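Local coordinates for protein phospholipase C-beta (PLC-beta) (Sepia officinalis, PDB 3QR0) that belongs to the beta class of phospholipase C enzymes, multidomain proteins combining PH, EF-hand, TIM-barrel and C2 domains, here with a calcium ion bound, at residues T651-L662 with M697-F708; G677-K685 with A800-P808. All coordinates share one frame; numbering follows the deposited sequence.

Contact 1: residues T651-L662 with M697-F708; sequences TIEIKIISAQFL and MDPYYDEKVFVF
Lys655 NZ donates to Glu703 O at 2.7 Å, arriving from above the carbonyl plane rather than along a lone pair. Its CG lies anti to the backbone N (chi1 -176°), and the chain runs straight until a bend at its last torsion brings the ammonium over that oxygen. A long salt bridge to Asp702 OD1 adds to the grip, and a water joins NZ to Val705 N.

The backbones zip up antiparallel at one end, with Ile652-Phe708 and Ile654-Phe706 as hydrogen-bonded pairs. Beyond them a second water takes over: it accepts from Ile656 N, donates to Ile654 O and Lys704 O, and sits over the centre of the Phe706 ring. Direct bonds then resume along the irregular chain, Asp702 N to Ile657 O at 2.8 Å and Phe661 N to Met697 O at the same length. On its other side strand 650-660 bulges, Ile657 and Ser658 sharing Phe764 of strand 761-771 in a classic beta bulge.

On the inner face, Ile656 spreads its two branches, CG1 to Phe706 CE1 at 3.9 Å and CG2 to Tyr701 CD2 at 3.8 Å. Ala659 CB meets the edge of the Tyr701 ring at CE2, 3.7 Å away, while Tyr701 OH bonds to Ser669 on strand 669-676. That strand, in the opposing sheet of the C2 beta-sandwich, also packs on Phe706 and Phe708.

Between these segments, regular pairing covers Ile652 to Ile654; farther along, water, a lysine and isolated backbone bonds replace the ladder, over an apolar, aromatic interior.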
loop_
_atom_site.group_PDB
_atom_site.type_symbol
_atom_site.label_atom_id
_atom_site.label_comp_id
_atom_site.label_asym_id
_atom_site.label_seq_id
_atom_site.Cartn_x
_atom_site.Cartn_y
_atom_site.Cartn_z
ATOM N N THR A 651 -0.175 10.156 -23.384
ATOM C CA THR A 651 -1.130 9.179 -23.884
ATOM C C THR A 651 -0.773 7.862 -23.221
ATOM O O THR A 651 0.413 7.537 -23.079
ATOM C CB THR A 651 -1.065 9.032 -25.421
ATOM O OG1 THR A 651 -1.241 10.314 -26.031
ATOM C CG2 THR A 651 -2.161 8.096 -25.930
ATOM N N ILE A 652 -1.800 7.133 -22.788
ATOM C CA ILE A 652 -1.638 5.827 -22.178
ATOM C C ILE A 652 -2.552 4.849 -22.903
ATOM O O ILE A 652 -3.728 5.142 -23.126
ATOM C CB ILE A 652 -2.027 5.833 -20.678
ATOM C CG1 ILE A 652 -1.104 6.748 -19.866
ATOM C CG2 ILE A 652 -2.013 4.411 -20.128
ATOM C CD1 ILE A 652 0.296 6.196 -19.629
ATOM N N GLU A 653 -2.005 3.698 -23.284
ATOM C CA GLU A 653 -2.800 2.623 -23.868
ATOM C C GLU A 653 -2.528 1.352 -23.086
ATOM O O GLU A 653 -1.373 1.034 -22.784
ATOM C CB GLU A 653 -2.479 2.435 -25.355
ATOM C CG GLU A 653 -2.503 3.741 -26.148
ATOM C CD GLU A 653 -2.336 3.560 -27.650
ATOM O OE1 GLU A 653 -2.128 2.415 -28.109
ATOM O OE2 GLU A 653 -2.409 4.580 -28.374
ATOM N N ILE A 654 -3.592 0.646 -22.720
ATOM C CA ILE A 654 -3.459 -0.568 -21.930
ATOM C C ILE A 654 -4.212 -1.680 -22.642
ATOM O O ILE A 654 -5.434 -1.619 -22.782
ATOM C CB ILE A 654 -4.030 -0.400 -20.501
ATOM C CG1 ILE A 654 -3.433 0.823 -19.798
ATOM C CG2 ILE A 654 -3.795 -1.669 -19.678
ATOM C CD1 ILE A 654 -1.967 0.710 -19.469
ATOM N N LYS A 655 -3.471 -2.677 -23.117
ATOM C CA LYS A 655 -4.059 -3.871 -23.702
ATOM C C LYS A 655 -3.975 -5.003 -22.685
ATOM O O LYS A 655 -2.879 -5.414 -22.307
ATOM C CB LYS A 655 -3.314 -4.254 -24.982
ATOM C CG LYS A 655 -3.910 -5.441 -25.717
ATOM C CD LYS A 655 -3.043 -5.864 -26.892
ATOM C CE LYS A 655 -3.606 -7.102 -27.577
ATOM N NZ LYS A 655 -5.024 -6.913 -28.012
ATOM N N ILE A 656 -5.131 -5.493 -22.238
ATOM C CA ILE A 656 -5.196 -6.635 -21.329
ATOM C C ILE A 656 -5.148 -7.917 -22.154
ATOM O O ILE A 656 -6.065 -8.199 -22.930
ATOM C CB ILE A 656 -6.484 -6.613 -20.465
ATOM C CG1 ILE A 656 -6.576 -5.316 -19.654
ATOM C CG2 ILE A 656 -6.537 -7.830 -19.523
ATOM C CD1 ILE A 656 -5.425 -5.100 -18.672
ATOM N N ILE A 657 -4.080 -8.690 -21.987
ATOM C CA ILE A 657 -3.834 -9.863 -22.826
ATOM C C ILE A 657 -4.296 -11.143 -22.140
ATOM O O ILE A 657 -5.100 -11.896 -22.694
ATOM C CB ILE A 657 -2.337 -9.968 -23.201
ATOM C CG1 ILE A 657 -1.921 -8.755 -24.045
ATOM C CG2 ILE A 657 -2.058 -11.237 -23.984
ATOM C CD1 ILE A 657 -0.426 -8.618 -24.209
ATOM N N SER A 658 -3.797 -11.380 -20.931
ATOM C CA SER A 658 -4.117 -12.598 -20.204
ATOM C C SER A 658 -3.923 -12.418 -18.703
ATOM O O SER A 658 -3.495 -11.363 -18.246
ATOM C CB SER A 658 -3.241 -13.747 -20.706
ATOM O OG SER A 658 -1.880 -13.528 -20.383
ATOM N N ALA A 659 -4.262 -13.455 -17.947
ATOM C CA ALA A 659 -3.998 -13.491 -16.512
ATOM C C ALA A 659 -3.573 -14.888 -16.102
ATOM O O ALA A 659 -3.882 -15.860 -16.787
ATOM C CB ALA A 659 -5.224 -13.052 -15.722
ATOM N N GLN A 660 -2.844 -14.974 -14.993
ATOM C CA GLN A 660 -2.359 -16.243 -14.471
ATOM C C GLN A 660 -2.734 -16.406 -13.006
ATOM O O GLN A 660 -2.638 -15.459 -12.227
ATOM C CB GLN A 660 -0.839 -16.343 -14.606
ATOM C CG GLN A 660 -0.324 -16.244 -16.045
ATOM C CD GLN A 660 -0.245 -14.821 -16.549
ATOM O OE1 GLN A 660 0.291 -13.937 -15.870
ATOM N NE2 GLN A 660 -0.782 -14.582 -17.745
ATOM N N PHE A 661 -3.158 -17.616 -12.651
ATOM C CA PHE A 661 -3.352 -18.020 -11.261
ATOM C C PHE A 661 -4.264 -17.083 -10.490
ATOM O O PHE A 661 -3.946 -16.676 -9.379
ATOM C CB PHE A 661 -2.004 -18.141 -10.550
ATOM C CG PHE A 661 -1.059 -19.088 -11.213
ATOM C CD1 PHE A 661 -1.326 -20.446 -11.234
ATOM C CD2 PHE A 661 0.102 -18.624 -11.811
ATOM C CE1 PHE A 661 -0.452 -21.330 -11.845
ATOM C CE2 PHE A 661 0.980 -19.501 -12.415
ATOM C CZ PHE A 661 0.702 -20.855 -12.437
ATOM N N LEU A 662 -5.396 -16.740 -11.090
ATOM C CA LEU A 662 -6.367 -15.880 -10.421
ATOM C C LEU A 662 -7.026 -16.577 -9.237
ATOM O O LEU A 662 -7.416 -15.919 -8.278
ATOM C CB LEU A 662 -7.444 -15.409 -11.396
ATOM C CG LEU A 662 -6.983 -14.443 -12.483
ATOM C CD1 LEU A 662 -8.189 -14.007 -13.300
ATOM C CD2 LEU A 662 -6.255 -13.230 -11.890
ATOM N N MET A 697 -6.884 -20.344 -13.947
ATOM C CA MET A 697 -5.455 -20.657 -14.032
ATOM C C MET A 697 -4.742 -19.854 -15.119
ATOM O O MET A 697 -3.675 -19.292 -14.874
ATOM C CB MET A 697 -5.259 -22.162 -14.263
ATOM C CG MET A 697 -3.809 -22.640 -14.230
ATOM S SD MET A 697 -3.670 -24.449 -14.175
ATOM C CE MET A 697 -4.006 -24.755 -12.439
ATOM N N ASP A 698 -5.321 -19.801 -16.315
ATOM C CA ASP A 698 -4.694 -19.078 -17.420
ATOM C C ASP A 698 -5.693 -18.511 -18.438
ATOM O O ASP A 698 -5.606 -18.814 -19.621
ATOM C CB ASP A 698 -3.637 -19.965 -18.103
ATOM C CG ASP A 698 -4.211 -21.249 -18.697
ATOM O OD1 ASP A 698 -5.413 -21.535 -18.524
ATOM O OD2 ASP A 698 -3.440 -21.983 -19.351
ATOM N N PRO A 699 -6.630 -17.659 -17.978
ATOM C CA PRO A 699 -7.590 -17.048 -18.902
ATOM C C PRO A 699 -6.895 -16.170 -19.940
ATOM O O PRO A 699 -5.972 -15.438 -19.593
ATOM C CB PRO A 699 -8.475 -16.196 -17.982
ATOM C CG PRO A 699 -7.629 -15.931 -16.772
ATOM C CD PRO A 699 -6.816 -17.177 -16.595
ATOM N N TYR A 700 -7.332 -16.250 -21.195
ATOM C CA TYR A 700 -6.718 -15.488 -22.287
ATOM C C TYR A 700 -7.730 -14.501 -22.864
ATOM O O TYR A 700 -8.559 -14.862 -23.690
ATOM C CB TYR A 700 -6.185 -16.457 -23.355
ATOM C CG TYR A 700 -5.491 -15.828 -24.556
ATOM C CD1 TYR A 700 -4.639 -14.737 -24.414
ATOM C CD2 TYR A 700 -5.659 -16.360 -25.836
ATOM C CE1 TYR A 700 -3.996 -14.173 -25.517
ATOM C CE2 TYR A 700 -5.017 -15.804 -26.944
ATOM C CZ TYR A 700 -4.182 -14.712 -26.771
ATOM O OH TYR A 700 -3.544 -14.150 -27.850
ATOM N N TYR A 701 -7.665 -13.249 -22.414
ATOM C CA TYR A 701 -8.667 -12.241 -22.780
ATOM C C TYR A 701 -8.451 -11.740 -24.203
ATOM O O TYR A 701 -9.408 -11.599 -24.964
ATOM C CB TYR A 701 -8.650 -11.053 -21.808
ATOM C CG TYR A 701 -8.742 -11.454 -20.355
ATOM C CD1 TYR A 701 -9.968 -11.794 -19.773
ATOM C CD2 TYR A 701 -7.604 -11.513 -19.565
ATOM C CE1 TYR A 701 -10.045 -12.170 -18.434
ATOM C CE2 TYR A 701 -7.673 -11.887 -18.232
ATOM C CZ TYR A 701 -8.890 -12.215 -17.672
ATOM O OH TYR A 701 -8.936 -12.587 -16.346
ATOM N N ASP A 702 -7.191 -11.475 -24.552
ATOM C CA ASP A 702 -6.835 -10.934 -25.858
ATOM C C ASP A 702 -7.773 -9.786 -26.231
ATOM O O ASP A 702 -8.428 -9.805 -27.279
ATOM C CB ASP A 702 -6.875 -12.043 -26.917
ATOM C CG ASP A 702 -6.312 -11.600 -28.255
ATOM O OD1 ASP A 702 -5.420 -10.727 -28.281
ATOM O OD2 ASP A 702 -6.764 -12.131 -29.280
ATOM N N GLU A 703 -7.844 -8.795 -25.352
ATOM C CA GLU A 703 -8.799 -7.705 -25.500
ATOM C C GLU A 703 -8.220 -6.602 -26.363
ATOM O O GLU A 703 -7.024 -6.327 -26.305
ATOM C CB GLU A 703 -9.176 -7.137 -24.132
ATOM C CG GLU A 703 -10.405 -6.230 -24.137
ATOM C CD GLU A 703 -11.690 -6.959 -24.501
ATOM O OE1 GLU A 703 -11.828 -8.156 -24.165
ATOM O OE2 GLU A 703 -12.572 -6.326 -25.122
ATOM N N LYS A 704 -9.075 -5.978 -27.169
ATOM C CA LYS A 704 -8.699 -4.787 -27.913
ATOM C C LYS A 704 -8.194 -3.730 -26.928
ATOM O O LYS A 704 -8.713 -3.608 -25.816
ATOM C CB LYS A 704 -9.897 -4.257 -28.711
ATOM C CG LYS A 704 -9.650 -2.946 -29.464
ATOM C CD LYS A 704 -8.573 -3.095 -30.536
ATOM C CE LYS A 704 -8.219 -1.761 -31.184
ATOM N NZ LYS A 704 -6.909 -1.830 -31.909
ATOM N N VAL A 705 -7.178 -2.978 -27.340
ATOM C CA VAL A 705 -6.528 -2.011 -26.459
ATOM C C VAL A 705 -7.492 -0.948 -25.914
ATOM O O VAL A 705 -8.400 -0.492 -26.617
ATOM C CB VAL A 705 -5.339 -1.317 -27.175
ATOM C CG1 VAL A 705 -5.817 -0.520 -28.387
ATOM C CG2 VAL A 705 -4.578 -0.436 -26.208
ATOM N N PHE A 706 -7.293 -0.588 -24.647
ATOM C CA PHE A 706 -7.998 0.518 -24.016
ATOM C C PHE A 706 -7.126 1.769 -24.148
ATOM O O PHE A 706 -5.991 1.783 -23.683
ATOM C CB PHE A 706 -8.239 0.245 -22.526
ATOM C CG PHE A 706 -9.040 -1.003 -22.229
ATOM C CD1 PHE A 706 -8.691 -1.818 -21.152
ATOM C CD2 PHE A 706 -10.151 -1.350 -22.985
ATOM C CE1 PHE A 706 -9.433 -2.959 -20.849
ATOM C CE2 PHE A 706 -10.892 -2.489 -22.688
ATOM C CZ PHE A 706 -10.531 -3.293 -21.622
ATOM N N VAL A 707 -7.662 2.819 -24.764
ATOM C CA VAL A 707 -6.888 4.023 -25.061
ATOM C C VAL A 707 -7.300 5.198 -24.184
ATOM O O VAL A 707 -8.467 5.574 -24.157
ATOM C CB VAL A 707 -7.068 4.435 -26.540
ATOM C CG1 VAL A 707 -6.266 5.697 -26.851
ATOM C CG2 VAL A 707 -6.659 3.291 -27.471
ATOM N N PHE A 708 -6.337 5.772 -23.469
ATOM C CA PHE A 708 -6.529 7.042 -22.774
ATOM C C PHE A 708 -5.810 8.101 -23.603
ATOM O O PHE A 708 -4.637 8.394 -23.375
ATOM C CB PHE A 708 -5.960 6.984 -21.353
ATOM C CG PHE A 708 -6.568 5.909 -20.500
ATOM C CD1 PHE A 708 -6.068 4.616 -20.534
ATOM C CD2 PHE A 708 -7.633 6.188 -19.659
ATOM C CE1 PHE A 708 -6.624 3.616 -19.744
ATOM C CE2 PHE A 708 -8.196 5.195 -18.863
ATOM C CZ PHE A 708 -7.693 3.908 -18.909
HETATM O O HOH W 1 -7.481 -4.137 -23.177
HETATM O O HOH W 2 -5.385 -4.259 -29.635
#

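Contact 2: residues G677-K685 with A800-P808; sequences GLPTDTVRK and ALCAFEDDP
A C2-domain loop meets the linker between helices 793-800 and 808-815 where Phe804 slots its ring against Thr682, Pro679 and Gly677. Thr682 CG2 lies over the ring face as a CH-pi contact, 4.2 Å from the centroid and 27° off the normal. Gly677 O sits at the ring edge, in plane, 3.3 Å from Phe804 CZ; Asn590 donates to that oxygen. Pro679 CG touches Phe804 CE2 at 3.9 Å.

The threonine is itself fixed by its own loop: OG1 accepts from Gly677 N and donates to Leu678 O, which Asp681 N reaches from the opposite face of its carbonyl plane. This ties up the 3-10 turn at 679-681 that links strands 669-676 and 683-684 of the C2 sandwich.

Farther on, Arg684 bends at chi3 (67°), bringing NH1 to two acceptors. It donates to Phe804 O at 2.9 Å, within the guanidinium plane, and to Asp806 OD1 at 2.8 Å in a salt bridge that uses the anti lone pair, carboxylate and guanidinium planes standing 86° apart. Glu674 holds NE of the same arginine. A water bridges Ala803 O to Thr682 O and Arg684 N, and Pro808 CG packs 4.1 Å from Arg684 CB.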
loop_
_atom_site.group_PDB
_atom_site.type_symbol
_atom_site.label_atom_id
_atom_site.label_comp_id
_atom_site.label_asym_id
_atom_site.label_seq_id
_atom_site.Cartn_x
_atom_site.Cartn_y
_atom_site.Cartn_z
ATOM N N GLY A 677 -7.054 11.112 -11.666
ATOM C CA GLY A 677 -6.119 12.233 -11.652
ATOM C C GLY A 677 -6.922 13.509 -11.635
ATOM O O GLY A 677 -7.875 13.620 -10.875
ATOM N N LEU A 678 -6.567 14.466 -12.487
ATOM C CA LEU A 678 -7.419 15.630 -12.691
ATOM C C LEU A 678 -8.796 15.159 -13.158
ATOM O O LEU A 678 -8.910 14.092 -13.768
ATOM C CB LEU A 678 -6.823 16.589 -13.723
ATOM C CG LEU A 678 -5.566 17.379 -13.334
ATOM C CD1 LEU A 678 -5.280 18.426 -14.400
ATOM C CD2 LEU A 678 -5.715 18.039 -11.972
ATOM N N PRO A 679 -9.846 15.944 -12.874
ATOM C CA PRO A 679 -11.179 15.569 -13.335
ATOM C C PRO A 679 -11.220 15.238 -14.829
ATOM O O PRO A 679 -11.836 14.248 -15.214
ATOM C CB PRO A 679 -12.019 16.811 -13.023
ATOM C CG PRO A 679 -11.349 17.424 -11.860
ATOM C CD PRO A 679 -9.881 17.151 -12.026
ATOM N N THR A 680 -10.539 16.038 -15.649
ATOM C CA THR A 680 -10.499 15.810 -17.101
ATOM C C THR A 680 -9.778 14.510 -17.500
ATOM O O THR A 680 -9.977 14.008 -18.606
ATOM C CB THR A 680 -9.846 17.007 -17.840
ATOM O OG1 THR A 680 -10.174 16.957 -19.235
ATOM C CG2 THR A 680 -8.329 17.007 -17.666
ATOM N N ASP A 681 -8.945 13.976 -16.608
ATOM C CA ASP A 681 -8.202 12.736 -16.858
ATOM C C ASP A 681 -8.782 11.526 -16.123
ATOM O O ASP A 681 -8.247 10.419 -16.231
ATOM C CB ASP A 681 -6.741 12.902 -16.423
ATOM C CG ASP A 681 -5.991 13.939 -17.243
ATOM O OD1 ASP A 681 -6.358 14.159 -18.411
ATOM O OD2 ASP A 681 -5.022 14.530 -16.716
ATOM N N THR A 682 -9.856 11.727 -15.368
ATOM C CA THR A 682 -10.416 10.654 -14.563
ATOM C C THR A 682 -11.435 9.859 -15.381
ATOM O O THR A 682 -12.388 10.421 -15.902
ATOM C CB THR A 682 -11.027 11.209 -13.269
ATOM O OG1 THR A 682 -9.977 11.779 -12.477
ATOM C CG2 THR A 682 -11.728 10.114 -12.479
ATOM N N VAL A 683 -11.202 8.554 -15.496
ATOM C CA VAL A 683 -12.031 7.660 -16.297
ATOM C C VAL A 683 -12.428 6.451 -15.458
ATOM O O VAL A 683 -11.573 5.637 -15.075
ATOM C CB VAL A 683 -11.272 7.172 -17.552
ATOM C CG1 VAL A 683 -12.135 6.198 -18.357
ATOM C CG2 VAL A 683 -10.839 8.356 -18.417
ATOM N N ARG A 684 -13.722 6.351 -15.165
ATOM C CA ARG A 684 -14.275 5.221 -14.430
ATOM C C ARG A 684 -15.405 4.549 -15.203
ATOM O O ARG A 684 -16.150 5.210 -15.922
ATOM C CB ARG A 684 -14.791 5.688 -13.077
ATOM C CG ARG A 684 -13.693 6.210 -12.167
ATOM C CD ARG A 684 -14.136 6.225 -10.721
ATOM N NE ARG A 684 -14.330 4.877 -10.200
ATOM C CZ ARG A 684 -14.920 4.583 -9.043
ATOM N NH1 ARG A 684 -15.385 5.546 -8.247
ATOM N NH2 ARG A 684 -15.046 3.318 -8.678
ATOM N N LYS A 685 -15.517 3.232 -15.029
ATOM C CA LYS A 685 -16.594 2.422 -15.609
ATOM C C LYS A 685 -16.700 2.568 -17.130
ATOM O O LYS A 685 -17.803 2.636 -17.671
ATOM C CB LYS A 685 -17.946 2.765 -14.963
ATOM C CG LYS A 685 -17.979 2.676 -13.450
ATOM C CD LYS A 685 -17.773 1.251 -12.942
ATOM C CE LYS A 685 -17.970 1.185 -11.425
ATOM N NZ LYS A 685 -17.425 -0.066 -10.819
ATOM N N ALA A 800 -17.773 18.460 -13.405
ATOM C CA ALA A 800 -16.466 17.830 -13.617
ATOM C C ALA A 800 -16.170 16.773 -12.556
ATOM O O ALA A 800 -15.590 15.735 -12.867
ATOM C CB ALA A 800 -15.357 18.876 -13.628
ATOM N N LEU A 801 -16.584 17.035 -11.316
ATOM C CA LEU A 801 -16.307 16.122 -10.199
ATOM C C LEU A 801 -17.141 14.839 -10.222
ATOM O O LEU A 801 -16.853 13.910 -9.468
ATOM C CB LEU A 801 -16.487 16.836 -8.860
ATOM C CG LEU A 801 -15.472 17.944 -8.574
ATOM C CD1 LEU A 801 -15.874 18.687 -7.313
ATOM C CD2 LEU A 801 -14.041 17.386 -8.446
ATOM N N CYS A 802 -18.162 14.788 -11.080
ATOM C CA CYS A 802 -18.942 13.563 -11.283
ATOM C C CYS A 802 -18.099 12.411 -11.846
ATOM O O CYS A 802 -18.414 11.249 -11.604
ATOM C CB CYS A 802 -20.147 13.825 -12.190
ATOM S SG CYS A 802 -21.430 14.863 -11.426
ATOM N N ALA A 803 -17.028 12.729 -12.577
ATOM C CA ALA A 803 -16.122 11.697 -13.118
ATOM C C ALA A 803 -15.546 10.743 -12.059
ATOM O O ALA A 803 -15.185 9.617 -12.383
ATOM C CB ALA A 803 -14.980 12.348 -13.897
ATOM N N PHE A 804 -15.443 11.200 -10.812
ATOM C CA PHE A 804 -14.908 10.378 -9.713
ATOM C C PHE A 804 -15.897 9.381 -9.112
ATOM O O PHE A 804 -15.487 8.438 -8.420
ATOM C CB PHE A 804 -14.386 11.284 -8.602
ATOM C CG PHE A 804 -13.223 12.120 -9.021
ATOM C CD1 PHE A 804 -11.936 11.588 -9.015
ATOM C CD2 PHE A 804 -13.406 13.424 -9.444
ATOM C CE1 PHE A 804 -10.852 12.356 -9.416
ATOM C CE2 PHE A 804 -12.326 14.196 -9.840
ATOM C CZ PHE A 804 -11.051 13.667 -9.828
ATOM N N GLU A 805 -17.189 9.582 -9.370
ATOM C CA GLU A 805 -18.227 8.776 -8.729
ATOM C C GLU A 805 -18.237 7.352 -9.263
ATOM O O GLU A 805 -17.738 7.082 -10.363
ATOM C CB GLU A 805 -19.607 9.418 -8.913
ATOM C CG GLU A 805 -19.763 10.777 -8.237
ATOM C CD GLU A 805 -19.652 10.709 -6.720
ATOM O OE1 GLU A 805 -20.108 9.707 -6.129
ATOM O OE2 GLU A 805 -19.107 11.660 -6.114
ATOM N N ASP A 806 -18.804 6.444 -8.472
ATOM C CA ASP A 806 -18.939 5.035 -8.859
ATOM C C ASP A 806 -19.792 4.844 -10.122
ATOM O O ASP A 806 -19.630 3.850 -10.828
ATOM C CB ASP A 806 -19.526 4.211 -7.702
ATOM C CG ASP A 806 -18.549 4.022 -6.544
ATOM O OD1 ASP A 806 -17.394 4.512 -6.601
ATOM O OD2 ASP A 806 -18.941 3.361 -5.559
ATOM N N ASP A 807 -20.698 5.784 -10.390
ATOM C CA ASP A 807 -21.482 5.810 -11.627
ATOM C C ASP A 807 -21.489 7.248 -12.168
ATOM O O ASP A 807 -22.411 8.017 -11.884
ATOM C CB ASP A 807 -22.904 5.304 -11.360
ATOM C CG ASP A 807 -23.736 5.166 -12.632
ATOM O OD1 ASP A 807 -23.353 5.711 -13.689
ATOM O OD2 ASP A 807 -24.805 4.517 -12.561
ATOM N N PRO A 808 -20.441 7.619 -12.934
ATOM C CA PRO A 808 -20.262 8.999 -13.384
ATOM C C PRO A 808 -21.450 9.561 -14.156
ATOM O O PRO A 808 -21.862 10.689 -13.899
ATOM C CB PRO A 808 -19.024 8.921 -14.291
ATOM C CG PRO A 808 -18.278 7.739 -13.808
ATOM C CD PRO A 808 -19.320 6.759 -13.361
HETATM O O HOH W 3 -14.652 15.464 -15.446
HETATM O O HOH W 4 -15.066 8.931 -15.071
#

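Overall arrangement
The segments interleave along the chain: 651-662, 677-685, 697-708, then 800-808 near the C-terminus. Contact centres lie about 22 Å apart, yet the two touch where Phe708 CE2 of contact 1 packs 3.9 Å from Val683 CB of contact 2. Contact 1 joins strands 650-660 and 706-711 at the border of one C2 sheet. Contact 2 lies at the end of strand 669-676, whose residues pack on contact 1 from the other sheet. They meet different neighbours: Phe661 and Met697 rest on helix 215-225 of the EF-hand region, while Gly677 O bonds to Asn590 and Phe804 rests on helix 586-589 of the TIM barrel. The C2 sandwich thus touches the EF-hand region and, with the C-terminal linker, the barrel.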